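Local coordinates for Thiol:disulfide interchange protein (Proteus mirabilis, PDB 4OD7), which probably acts as a periplasmic dithiol oxidase of the DsbA family, passing disulfide bonds to folding proteins, and is here bound non-covalently to a peptide, at residues Q37-Y42 against A92-I97; G70-R75 against R104-I109; I81-E86 against A116-E121; G150-V155 against M162-I167. The protein carries 1 engineered substitution. All blocks are in the same frame, centred on the assembly; numbering follows the deposited sequence.

Interaction 1. Residues Q37-Y42 against A92-I97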
loop_
_atom_site.group_PDB
_atom_site.type_symbol
_atom_site.label_atom_id
_atom_site.label_comp_id
_atom_site.label_asym_id
_atom_site.label_seq_id
_atom_site.Cartn_x
_atom_site.Cartn_y
_atom_site.Cartn_z
ATOM N N GLN A 37 -8.638 6.891 2.523
ATOM C CA GLN A 37 -8.461 7.929 3.496
ATOM C C GLN A 37 -6.945 8.178 3.879
ATOM O O GLN A 37 -6.488 9.285 3.910
ATOM C CB GLN A 37 -9.221 7.515 4.711
ATOM C CG GLN A 37 -10.554 8.080 5.026
ATOM C CD GLN A 37 -10.433 9.500 5.441
ATOM O OE1 GLN A 37 -9.389 9.990 5.803
ATOM N NE2 GLN A 37 -11.483 10.155 5.385
ATOM N N PHE A 38 -6.203 7.113 4.152
ATOM C CA PHE A 38 -4.801 7.140 4.611
ATOM C C PHE A 38 -3.855 7.710 3.531
ATOM O O PHE A 38 -3.004 8.553 3.802
ATOM C CB PHE A 38 -4.350 5.729 4.973
ATOM C CG PHE A 38 -3.110 5.655 5.868
ATOM C CD1 PHE A 38 -3.189 5.757 7.255
ATOM C CD2 PHE A 38 -1.876 5.463 5.313
ATOM C CE1 PHE A 38 -2.090 5.652 8.028
ATOM C CE2 PHE A 38 -0.731 5.336 6.111
ATOM C CZ PHE A 38 -0.840 5.439 7.444
ATOM N N SER A 39 -3.988 7.215 2.299
ATOM C CA SER A 39 -3.016 7.557 1.283
ATOM C C SER A 39 -3.484 8.671 0.339
ATOM O O SER A 39 -2.666 9.490 -0.056
ATOM C CB SER A 39 -2.689 6.312 0.481
ATOM O OG SER A 39 -3.786 5.903 -0.294
ATOM N N GLU A 40 -4.762 8.750 -0.020
ATOM C CA GLU A 40 -5.204 9.723 -1.025
ATOM C C GLU A 40 -5.647 11.033 -0.440
ATOM O O GLU A 40 -5.490 12.072 -1.071
ATOM C CB GLU A 40 -6.320 9.162 -1.904
ATOM C CG GLU A 40 -5.985 7.976 -2.790
ATOM C CD GLU A 40 -5.058 8.389 -3.888
ATOM O OE1 GLU A 40 -5.509 9.268 -4.634
ATOM O OE2 GLU A 40 -3.955 7.849 -4.090
ATOM N N VAL A 41 -6.194 10.999 0.772
ATOM C CA VAL A 41 -6.672 12.223 1.457
ATOM C C VAL A 41 -5.597 12.763 2.408
ATOM O O VAL A 41 -5.149 13.894 2.260
ATOM C CB VAL A 41 -8.011 11.968 2.256
ATOM C CG1 VAL A 41 -8.489 13.254 2.927
ATOM C CG2 VAL A 41 -9.116 11.372 1.345
ATOM N N TYR A 42 -5.205 11.967 3.389
ATOM C CA TYR A 42 -4.234 12.391 4.384
ATOM C C TYR A 42 -2.800 12.316 3.858
ATOM O O TYR A 42 -1.925 12.992 4.389
ATOM C CB TYR A 42 -4.329 11.535 5.657
ATOM C CG TYR A 42 -5.600 11.685 6.478
ATOM C CD1 TYR A 42 -6.419 12.799 6.370
ATOM C CD2 TYR A 42 -5.938 10.723 7.426
ATOM C CE1 TYR A 42 -7.552 12.923 7.140
ATOM C CE2 TYR A 42 -7.073 10.842 8.207
ATOM C CZ TYR A 42 -7.875 11.942 8.074
ATOM O OH TYR A 42 -9.000 12.059 8.874
ATOM N N ALA A 92 -7.423 6.959 -9.910
ATOM C CA ALA A 92 -8.542 6.469 -10.766
ATOM C C ALA A 92 -9.079 5.095 -10.345
ATOM O O ALA A 92 -10.274 4.800 -10.494
ATOM C CB ALA A 92 -8.104 6.413 -12.275
ATOM N N LEU A 93 -8.199 4.265 -9.808
ATOM C CA LEU A 93 -8.578 2.951 -9.377
ATOM C C LEU A 93 -9.342 3.057 -8.077
ATOM O O LEU A 93 -10.341 2.400 -7.897
ATOM C CB LEU A 93 -7.349 2.093 -9.213
ATOM C CG LEU A 93 -6.641 1.682 -10.518
ATOM C CD1 LEU A 93 -5.371 1.044 -10.143
ATOM C CD2 LEU A 93 -7.438 0.763 -11.416
ATOM N N PHE A 94 -8.865 3.881 -7.169
ATOM C CA PHE A 94 -9.643 4.139 -5.950
ATOM C C PHE A 94 -11.019 4.708 -6.311
ATOM O O PHE A 94 -12.028 4.238 -5.847
ATOM C CB PHE A 94 -8.936 5.129 -5.017
ATOM C CG PHE A 94 -7.965 4.504 -4.069
ATOM C CD1 PHE A 94 -8.377 3.621 -3.103
ATOM C CD2 PHE A 94 -6.625 4.836 -4.134
ATOM C CE1 PHE A 94 -7.451 3.057 -2.223
ATOM C CE2 PHE A 94 -5.702 4.281 -3.258
ATOM C CZ PHE A 94 -6.118 3.393 -2.301
ATOM N N LYS A 95 -11.032 5.697 -7.184
ATOM C CA LYS A 95 -12.271 6.333 -7.594
ATOM C C LYS A 95 -13.236 5.340 -8.231
ATOM O O LYS A 95 -14.413 5.301 -7.880
ATOM C CB LYS A 95 -11.971 7.497 -8.534
ATOM C CG LYS A 95 -13.190 8.112 -9.115
ATOM C CD LYS A 95 -12.907 9.158 -10.140
ATOM C CE LYS A 95 -14.218 9.467 -10.850
ATOM N NZ LYS A 95 -15.290 9.870 -9.914
ATOM N N GLY A 96 -12.737 4.528 -9.149
ATOM C CA GLY A 96 -13.595 3.621 -9.860
ATOM C C GLY A 96 -14.134 2.547 -8.965
ATOM O O GLY A 96 -15.211 2.076 -9.167
ATOM N N ILE A 97 -13.406 2.179 -7.940
ATOM C CA ILE A 97 -13.925 1.214 -6.995
ATOM C C ILE A 97 -14.889 1.904 -6.016
ATOM O O ILE A 97 -16.001 1.468 -5.843
ATOM C CB ILE A 97 -12.809 0.530 -6.174
ATOM C CG1 ILE A 97 -11.864 -0.264 -7.072
ATOM C CG2 ILE A 97 -13.431 -0.350 -5.079
ATOM C CD1 ILE A 97 -12.468 -1.501 -7.672
#
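E40 and F94 meet where one flank of helix 33-41 faces helix 86-99, and the two side chains pass each other at a slant. The contact is made by the CG methylene of the glutamate, E40 CG lying 3.5 Å from CD2 of F94. E40 CG stands beside its own backbone N (chi1 -64°), and a second bend at chi2 swings the carboxylate round close to the ring, their planes 34° apart. E40 OE2 comes to 4.0 Å of F94 CD2, a van der Waals approach.

S39 touches the far part of the same ring, its OG 3.9 Å from F94 CE2. That hydroxyl is hydrogen-bonded to the backbone O of C35 one turn earlier, so F94 meets an oxygen already bonded within its own helix. One phenyl ring thus serves both a serine and the CG methylene of a glutamate.

Helix 33-41 begins within the Cys-X-X-Cys site of this thioredoxin-like fold, whose first position, S32, is an engineered serine and whose second cysteine is C35. F94 also meets Y36, and F30 in an edge-to-face pair. On its other flank helix 86-99 packs through A92 and L93 on helix 106-115, while F38 turns to helix 172-187.

Interaction 2. Residues G70-R75 against R104-I109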
loop_
_atom_site.group_PDB
_atom_site.type_symbol
_atom_site.label_atom_id
_atom_site.label_comp_id
_atom_site.label_asym_id
_atom_site.label_seq_id
_atom_site.Cartn_x
_atom_site.Cartn_y
_atom_site.Cartn_z
ATOM N N GLY A 70 -10.525 -8.455 -5.767
ATOM C CA GLY A 70 -9.349 -8.236 -4.960
ATOM C C GLY A 70 -8.136 -8.664 -5.731
ATOM O O GLY A 70 -7.166 -7.896 -5.903
ATOM N N LYS A 71 -8.144 -9.919 -6.158
ATOM C CA LYS A 71 -6.959 -10.456 -6.743
ATOM C C LYS A 71 -6.724 -9.882 -8.143
ATOM O O LYS A 71 -5.586 -9.716 -8.580
ATOM C CB LYS A 71 -7.063 -11.975 -6.683
ATOM C CG LYS A 71 -7.948 -12.610 -7.694
ATOM C CD LYS A 71 -7.863 -14.128 -7.598
ATOM C CE LYS A 71 -9.058 -14.804 -8.262
ATOM N NZ LYS A 71 -10.357 -14.489 -7.587
ATOM N N GLU A 72 -7.793 -9.487 -8.815
ATOM C CA GLU A 72 -7.664 -8.857 -10.103
ATOM C C GLU A 72 -7.078 -7.489 -9.914
ATOM O O GLU A 72 -6.400 -6.989 -10.804
ATOM C CB GLU A 72 -8.994 -8.848 -10.863
ATOM C CG GLU A 72 -9.334 -10.253 -11.273
ATOM C CD GLU A 72 -9.982 -11.102 -10.200
ATOM O OE1 GLU A 72 -10.188 -10.670 -9.068
ATOM O OE2 GLU A 72 -10.119 -12.293 -10.445
ATOM N N MET A 73 -7.366 -6.876 -8.761
ATOM C CA MET A 73 -6.862 -5.563 -8.454
ATOM C C MET A 73 -5.432 -5.616 -8.007
ATOM O O MET A 73 -4.671 -4.678 -8.222
ATOM C CB MET A 73 -7.759 -4.891 -7.406
ATOM C CG MET A 73 -9.106 -4.454 -8.034
ATOM S SD MET A 73 -9.086 -3.239 -9.338
ATOM C CE MET A 73 -8.535 -1.820 -8.448
ATOM N N THR A 74 -5.047 -6.725 -7.410
ATOM C CA THR A 74 -3.647 -6.950 -7.099
ATOM C C THR A 74 -2.795 -7.048 -8.348
ATOM O O THR A 74 -1.718 -6.502 -8.382
ATOM C CB THR A 74 -3.474 -8.223 -6.271
ATOM O OG1 THR A 74 -4.105 -8.029 -5.011
ATOM C CG2 THR A 74 -2.024 -8.591 -6.062
ATOM N N ARG A 75 -3.306 -7.709 -9.385
ATOM C CA ARG A 75 -2.615 -7.763 -10.684
ATOM C C ARG A 75 -2.560 -6.372 -11.346
ATOM O O ARG A 75 -1.538 -6.003 -11.868
ATOM C CB ARG A 75 -3.276 -8.772 -11.610
ATOM C CG ARG A 75 -2.555 -8.934 -12.972
ATOM C CD ARG A 75 -3.076 -10.203 -13.664
ATOM N NE ARG A 75 -2.642 -11.434 -12.994
ATOM C CZ ARG A 75 -1.490 -12.041 -13.187
ATOM N NH1 ARG A 75 -0.605 -11.584 -14.062
ATOM N NH2 ARG A 75 -1.225 -13.130 -12.505
ATOM N N ARG A 104 -16.313 -2.748 -12.734
ATOM C CA ARG A 104 -17.148 -3.923 -12.582
ATOM C C ARG A 104 -16.492 -5.198 -13.028
ATOM O O ARG A 104 -16.865 -6.267 -12.587
ATOM C CB ARG A 104 -18.342 -3.743 -13.519
ATOM C CG ARG A 104 -19.157 -2.525 -13.320
ATOM C CD ARG A 104 -19.760 -2.151 -14.648
ATOM N NE ARG A 104 -20.662 -1.028 -14.504
ATOM C CZ ARG A 104 -21.978 -1.106 -14.652
ATOM N NH1 ARG A 104 -22.563 -2.252 -14.979
ATOM N NH2 ARG A 104 -22.716 -0.026 -14.473
ATOM N N SER A 105 -15.532 -5.086 -13.938
ATOM C CA SER A 105 -14.941 -6.261 -14.573
ATOM C C SER A 105 -13.480 -6.020 -14.890
ATOM O O SER A 105 -13.018 -4.909 -14.741
ATOM C CB SER A 105 -15.683 -6.603 -15.838
ATOM O OG SER A 105 -15.313 -5.678 -16.813
ATOM N N VAL A 106 -12.753 -7.044 -15.323
ATOM C CA VAL A 106 -11.348 -6.838 -15.658
ATOM C C VAL A 106 -11.270 -5.903 -16.878
ATOM O O VAL A 106 -10.300 -5.167 -16.993
ATOM C CB VAL A 106 -10.535 -8.146 -15.959
ATOM C CG1 VAL A 106 -10.444 -9.020 -14.735
ATOM C CG2 VAL A 106 -11.112 -8.918 -17.101
ATOM N N ASP A 107 -12.264 -5.905 -17.777
ATOM C CA ASP A 107 -12.202 -4.974 -18.895
ATOM C C ASP A 107 -12.252 -3.541 -18.381
ATOM O O ASP A 107 -11.609 -2.655 -18.920
ATOM C CB ASP A 107 -13.324 -5.204 -19.909
ATOM C CG ASP A 107 -13.205 -4.265 -21.145
ATOM O OD1 ASP A 107 -12.154 -4.340 -21.810
ATOM O OD2 ASP A 107 -14.106 -3.450 -21.437
ATOM N N ASP A 108 -13.020 -3.300 -17.344
ATOM C CA ASP A 108 -13.075 -1.981 -16.740
ATOM C C ASP A 108 -11.744 -1.539 -16.123
ATOM O O ASP A 108 -11.393 -0.372 -16.118
ATOM C CB ASP A 108 -14.156 -1.951 -15.689
ATOM C CG ASP A 108 -15.519 -2.093 -16.273
ATOM O OD1 ASP A 108 -15.733 -1.744 -17.455
ATOM O OD2 ASP A 108 -16.390 -2.518 -15.521
ATOM N N ILE A 109 -11.022 -2.474 -15.539
ATOM C CA ILE A 109 -9.684 -2.165 -15.050
ATOM C C ILE A 109 -8.834 -1.698 -16.224
ATOM O O ILE A 109 -8.219 -0.641 -16.172
ATOM C CB ILE A 109 -9.040 -3.353 -14.362
ATOM C CG1 ILE A 109 -9.958 -3.848 -13.246
ATOM C CG2 ILE A 109 -7.702 -2.940 -13.799
ATOM C CD1 ILE A 109 -9.461 -5.042 -12.477
#
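The carboxylate of E72 is swung away from V106, which meets the methylenes behind it; its OE2 lies instead near NZ of K71 at 3.6 Å, a long salt bridge. The second flat group, the carboxylate of D108, faces its own helix start. There S105, the N-cap residue, and D108 form a capping box at the head of helix 106-115: the OG of S105 weakly accepts from the N of D108, and D108 OD2 takes a weak bond from the N of S105. The same OD2 receives an additional, shorter bond from the backbone N-H of R104 at 2.8 Å, through its anti lone pair. Both side chains cap the start of helix 106-115; the contact with helix 70-83 is made mainly by carbon and sulfur atoms.

Both helices belong to the helical part that DsbA proteins add to the thioredoxin fold. At the exposed end of their joint, V106 CG1 lies 3.8 Å from E72 CG. Deeper in, the CD1 of I109 settles near the backbone O of E72, and I109 also touches I103.

M73 closes the inner side. Its chain bends at both chi2 and chi3, curling the thioether back toward I109 while the residue also packs on L93 and I97 of helix 86-99 and on F30 and Y31. I109 reaches it with an extended chain (chi2 179°), which brings I109 CD1 to 3.6 Å from M73 SD.

Interaction 3. Residues I81-E86 against A116-E121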
loop_
_atom_site.group_PDB
_atom_site.type_symbol
_atom_site.label_atom_id
_atom_site.label_comp_id
_atom_site.label_asym_id
_atom_site.label_seq_id
_atom_site.Cartn_x
_atom_site.Cartn_y
_atom_site.Cartn_z
ATOM N N ILE A 81 2.878 -0.853 -11.334
ATOM C CA ILE A 81 4.290 -0.892 -10.955
ATOM C C ILE A 81 5.137 -1.150 -12.181
ATOM O O ILE A 81 6.131 -0.464 -12.386
ATOM C CB ILE A 81 4.581 -1.930 -9.891
ATOM C CG1 ILE A 81 3.845 -1.536 -8.594
ATOM C CG2 ILE A 81 6.088 -2.062 -9.649
ATOM C CD1 ILE A 81 3.804 -2.619 -7.606
ATOM N N ALA A 82 4.770 -2.161 -12.963
ATOM C CA ALA A 82 5.550 -2.525 -14.129
ATOM C C ALA A 82 5.644 -1.387 -15.157
ATOM O O ALA A 82 6.688 -1.232 -15.834
ATOM C CB ALA A 82 4.985 -3.798 -14.787
ATOM N N LEU A 83 4.547 -0.640 -15.325
ATOM C CA LEU A 83 4.512 0.453 -16.301
ATOM C C LEU A 83 5.003 1.732 -15.658
ATOM O O LEU A 83 5.211 2.710 -16.354
ATOM C CB LEU A 83 3.100 0.640 -16.866
ATOM C CG LEU A 83 2.619 -0.584 -17.655
ATOM C CD1 LEU A 83 1.291 -0.387 -18.274
ATOM C CD2 LEU A 83 3.645 -1.071 -18.682
ATOM N N GLY A 84 5.133 1.726 -14.326
ATOM C CA GLY A 84 5.599 2.872 -13.567
ATOM C C GLY A 84 4.592 4.002 -13.562
ATOM O O GLY A 84 4.970 5.173 -13.495
ATOM N N VAL A 85 3.314 3.656 -13.540
ATOM C CA VAL A 85 2.253 4.663 -13.641
ATOM C C VAL A 85 1.370 4.708 -12.396
ATOM O O VAL A 85 0.205 5.037 -12.462
ATOM C CB VAL A 85 1.416 4.408 -14.927
ATOM C CG1 VAL A 85 2.273 4.526 -16.178
ATOM C CG2 VAL A 85 0.749 3.024 -14.883
ATOM N N GLU A 86 1.954 4.321 -11.276
ATOM C CA GLU A 86 1.286 4.265 -9.985
ATOM C C GLU A 86 0.569 5.576 -9.694
ATOM O O GLU A 86 -0.610 5.591 -9.428
ATOM C CB GLU A 86 2.293 3.980 -8.872
ATOM C CG GLU A 86 3.085 2.678 -8.981
ATOM C CD GLU A 86 4.454 2.893 -9.622
ATOM O OE1 GLU A 86 4.603 3.835 -10.440
ATOM O OE2 GLU A 86 5.414 2.152 -9.278
ATOM N N ALA A 116 -6.280 6.774 -18.043
ATOM C CA ALA A 116 -5.168 7.399 -17.322
ATOM C C ALA A 116 -3.910 7.525 -18.209
ATOM O O ALA A 116 -2.805 7.712 -17.679
ATOM C CB ALA A 116 -4.848 6.608 -16.062
ATOM N N GLY A 117 -4.072 7.334 -19.530
ATOM C CA GLY A 117 -3.008 7.551 -20.505
ATOM C C GLY A 117 -2.094 6.400 -20.880
ATOM O O GLY A 117 -1.166 6.544 -21.683
ATOM N N VAL A 118 -2.344 5.251 -20.284
ATOM C CA VAL A 118 -1.599 4.058 -20.617
ATOM C C VAL A 118 -2.028 3.533 -22.015
ATOM O O VAL A 118 -3.204 3.409 -22.323
ATOM C CB VAL A 118 -1.825 3.019 -19.487
ATOM C CG1 VAL A 118 -1.190 1.699 -19.807
ATOM C CG2 VAL A 118 -1.277 3.560 -18.198
ATOM N N LYS A 119 -1.060 3.159 -22.830
ATOM C CA LYS A 119 -1.344 2.634 -24.134
ATOM C C LYS A 119 -1.921 1.274 -24.007
ATOM O O LYS A 119 -1.431 0.487 -23.220
ATOM C CB LYS A 119 -0.084 2.591 -25.006
ATOM N N ALA A 120 -3.040 1.049 -24.673
ATOM C CA ALA A 120 -3.712 -0.233 -24.639
ATOM C C ALA A 120 -2.722 -1.337 -24.939
ATOM O O ALA A 120 -2.705 -2.352 -24.267
ATOM C CB ALA A 120 -4.844 -0.271 -25.624
ATOM N N GLU A 121 -1.838 -1.116 -25.902
ATOM C CA GLU A 121 -0.960 -2.175 -26.338
ATOM C C GLU A 121 0.056 -2.500 -25.239
ATOM O O GLU A 121 0.383 -3.668 -25.053
ATOM C CB GLU A 121 -0.221 -1.793 -27.625
ATOM C CG GLU A 121 0.421 -0.411 -27.615
ATOM C CD GLU A 121 -0.414 0.707 -28.208
ATOM O OE1 GLU A 121 -1.656 0.650 -28.144
ATOM O OE2 GLU A 121 0.203 1.678 -28.705
#
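Two Schellman motifs face each other here, each ending a helix of the helical part of this DsbA: L83 and V85 flank the glycine of one, and V118 directly follows the glycine of the other. G84 closes helix 70-83 with a positive phi of 70°, the N of V85 returning to the O of A80 and G84 N making a weak bond to I81 O at 3.1 Å. G117 closes helix 106-115 in the same way with phi 91°, the N of V118 returning to the O of F113 and the N of G117 to the O of I114. V85 and V118 each follow their glycine, and L83 precedes G84; these three side chains meet.

V118 is the buried member and divides its two methyls between two partners. Its CG1, trans to the backbone N (chi1 175°), meets L83, whose side chain runs across it at about a right angle. The other branch, CG2, turns toward V85. The contact is purely one of methyl groups, and V118 also packs on F113 of helix 106-115.

Both loops lead straight on into new helices, with V85 at the N-cap position of helix 86-99 and K119 at that of helix 120-126. The joint therefore pairs two helix-to-helix turns. L83 CD1 lies 3.6 Å from V118 CG1, whereas V118 CG2 has V85 CG2 at 3.9 Å and V85 CG1 at 4.2 Å.

Interaction 4. Residues G150-V155 against M162-I167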
loop_
_atom_site.group_PDB
_atom_site.type_symbol
_atom_site.label_atom_id
_atom_site.label_comp_id
_atom_site.label_asym_id
_atom_site.label_seq_id
_atom_site.Cartn_x
_atom_site.Cartn_y
_atom_site.Cartn_z
ATOM N N GLY A 150 -5.436 -6.970 7.736
ATOM C CA GLY A 150 -6.168 -5.743 7.652
ATOM C C GLY A 150 -5.286 -4.692 7.035
ATOM O O GLY A 150 -4.063 -4.769 7.103
ATOM N N VAL A 151 -5.919 -3.712 6.410
ATOM C CA VAL A 151 -5.230 -2.644 5.722
ATOM C C VAL A 151 -5.902 -1.324 6.020
ATOM O O VAL A 151 -7.109 -1.254 6.223
ATOM C CB VAL A 151 -5.212 -2.832 4.184
ATOM C CG1 VAL A 151 -4.233 -3.932 3.774
ATOM C CG2 VAL A 151 -6.615 -3.073 3.627
ATOM N N PRO A 152 -5.144 -0.236 5.959
ATOM C CA PRO A 152 -3.727 -0.042 5.612
ATOM C C PRO A 152 -2.770 -0.644 6.654
ATOM O O PRO A 152 -3.110 -0.694 7.819
ATOM C CB PRO A 152 -3.628 1.480 5.560
ATOM C CG PRO A 152 -4.682 2.003 6.384
ATOM C CD PRO A 152 -5.811 1.051 6.256
ATOM N N ALA A 153 -1.615 -1.137 6.249
ATOM C CA ALA A 153 -0.655 -1.676 7.212
ATOM C C ALA A 153 0.754 -1.406 6.716
ATOM O O ALA A 153 0.950 -1.380 5.535
ATOM C CB ALA A 153 -0.880 -3.146 7.391
ATOM N N MET A 154 1.724 -1.206 7.606
ATOM C CA MET A 154 3.121 -0.939 7.199
ATOM C C MET A 154 4.046 -1.697 8.168
ATOM O O MET A 154 3.805 -1.734 9.377
ATOM C CB MET A 154 3.410 0.580 7.209
ATOM C CG MET A 154 4.692 1.045 6.578
ATOM S SD MET A 154 4.980 2.821 6.740
ATOM C CE MET A 154 3.740 3.497 5.665
ATOM N N VAL A 155 5.028 -2.402 7.630
ATOM C CA VAL A 155 5.961 -3.158 8.454
ATOM C C VAL A 155 7.370 -2.692 8.158
ATOM O O VAL A 155 7.694 -2.439 6.995
ATOM C CB VAL A 155 5.814 -4.635 8.236
ATOM C CG1 VAL A 155 6.794 -5.390 9.130
ATOM C CG2 VAL A 155 4.366 -5.016 8.540
ATOM N N MET A 162 3.846 -1.227 12.516
ATOM C CA MET A 162 3.236 0.030 12.937
ATOM C C MET A 162 1.870 -0.132 13.592
ATOM O O MET A 162 1.065 -0.953 13.173
ATOM C CB MET A 162 3.084 0.985 11.770
ATOM C CG MET A 162 4.361 1.444 11.193
ATOM S SD MET A 162 5.382 2.390 12.311
ATOM C CE MET A 162 4.519 3.921 12.603
ATOM N N LYS A 163 1.665 0.622 14.662
ATOM C CA LYS A 163 0.393 0.718 15.350
ATOM C C LYS A 163 -0.268 2.046 15.026
ATOM O O LYS A 163 0.025 3.058 15.654
ATOM C CB LYS A 163 0.609 0.587 16.845
ATOM C CG LYS A 163 -0.569 0.062 17.564
ATOM C CD LYS A 163 -0.237 -0.257 19.009
ATOM C CE LYS A 163 -1.138 0.535 19.955
ATOM N NZ LYS A 163 -2.489 -0.028 20.099
ATOM N N ASN A 164 -1.110 2.035 13.996
ATOM C CA ASN A 164 -1.675 3.259 13.420
ATOM C C ASN A 164 -2.554 4.004 14.414
ATOM O O ASN A 164 -2.739 5.215 14.297
ATOM C CB ASN A 164 -2.424 2.960 12.114
ATOM C CG ASN A 164 -1.490 2.527 10.973
ATOM O OD1 ASN A 164 -0.311 2.297 11.173
ATOM N ND2 ASN A 164 -2.052 2.347 9.785
ATOM N N ASP A 165 -3.139 3.255 15.345
ATOM C CA ASP A 165 -3.986 3.827 16.401
ATOM C C ASP A 165 -3.134 4.131 17.627
ATOM O O ASP A 165 -3.646 4.361 18.698
ATOM C CB ASP A 165 -5.140 2.888 16.765
ATOM C CG ASP A 165 -4.752 1.762 17.660
ATOM O OD1 ASP A 165 -3.613 1.395 17.709
ATOM O OD2 ASP A 165 -5.638 1.155 18.282
ATOM N N GLY A 166 -1.830 4.110 17.448
ATOM C CA GLY A 166 -0.891 4.319 18.516
ATOM C C GLY A 166 -0.097 5.595 18.290
ATOM O O GLY A 166 0.720 5.997 19.134
ATOM N N ILE A 167 -0.331 6.227 17.147
ATOM C CA ILE A 167 0.245 7.530 16.849
ATOM C C ILE A 167 -0.762 8.629 17.188
ATOM O O ILE A 167 -1.928 8.533 16.822
ATOM C CB ILE A 167 0.672 7.626 15.372
ATOM C CG1 ILE A 167 1.887 6.748 15.160
ATOM C CG2 ILE A 167 1.049 9.028 14.979
ATOM C CD1 ILE A 167 2.103 6.397 13.778
HETATM O O HOH W 1 0.279 -0.688 10.278
#
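M162 and M154 face each other across the hairpin formed by strands 153-156 and 160-162, and a backbone bond ties them: the N-H of M162 reaches the O of M154 at 3.2 Å, with an angle of 152° at the hydrogen. Their side chains touch only near the root, where M154 CB is 4.2 Å from M162 CG. M154 then extends (chi1 -169°) toward strand 24-28, packing on V24 and E26, while M162 folds at chi2 and chi3 to pack on Y179 and L186 of helix 172-187.

The return bond of this antiparallel pair passes through a water. It accepts from the N of M154 at 3.1 Å and donates to the O of M162 at 3.0 Å, and its second hydrogen goes to OD1 of N164 at 3.2 Å. N164 OD1 is also bonded to the hydroxyl of Y179, and two partners at OD1 probably restrain the amide. That leaves ND2 directed toward P152, 3.8 Å from its backbone O, a packing distance.

P152 follows a cis peptide bond, the cis-proline loop of the thioredoxin fold, and V151 just before it hydrogen-bonds the bound peptide through its backbone. The chemistry implies a hairpin closed directly at one bond and by solvent at the next: where the strands part, the water bonds M154 N and M162 O, and N164 OD1 in turn accepts from that water, right beside the peptide-binding loop.

How the interactions relate
The four contacts illustrate how chemistry follows place in a fold. Interaction 1 is the buried one, and it touches two others: interaction 2 through helix 86-99, and interaction 4 where F38 lies against N164 and P152. Interactions 2 and 3 both use helix 70-83, at its start and its end, with centres 15 Å apart; they are partly buried, largely apolar joints within the helical part, with side-chain capping in interaction 2 and backbone Schellman endings in interaction 3. Interaction 4 lies across the centre of the chain from both, in the sheet and its adjoining loops, and alone relies on backbone hydrogen bonding and a water. Interaction 1, an aromatic ring against a methylene and a serine hydroxyl, stands between these two regions.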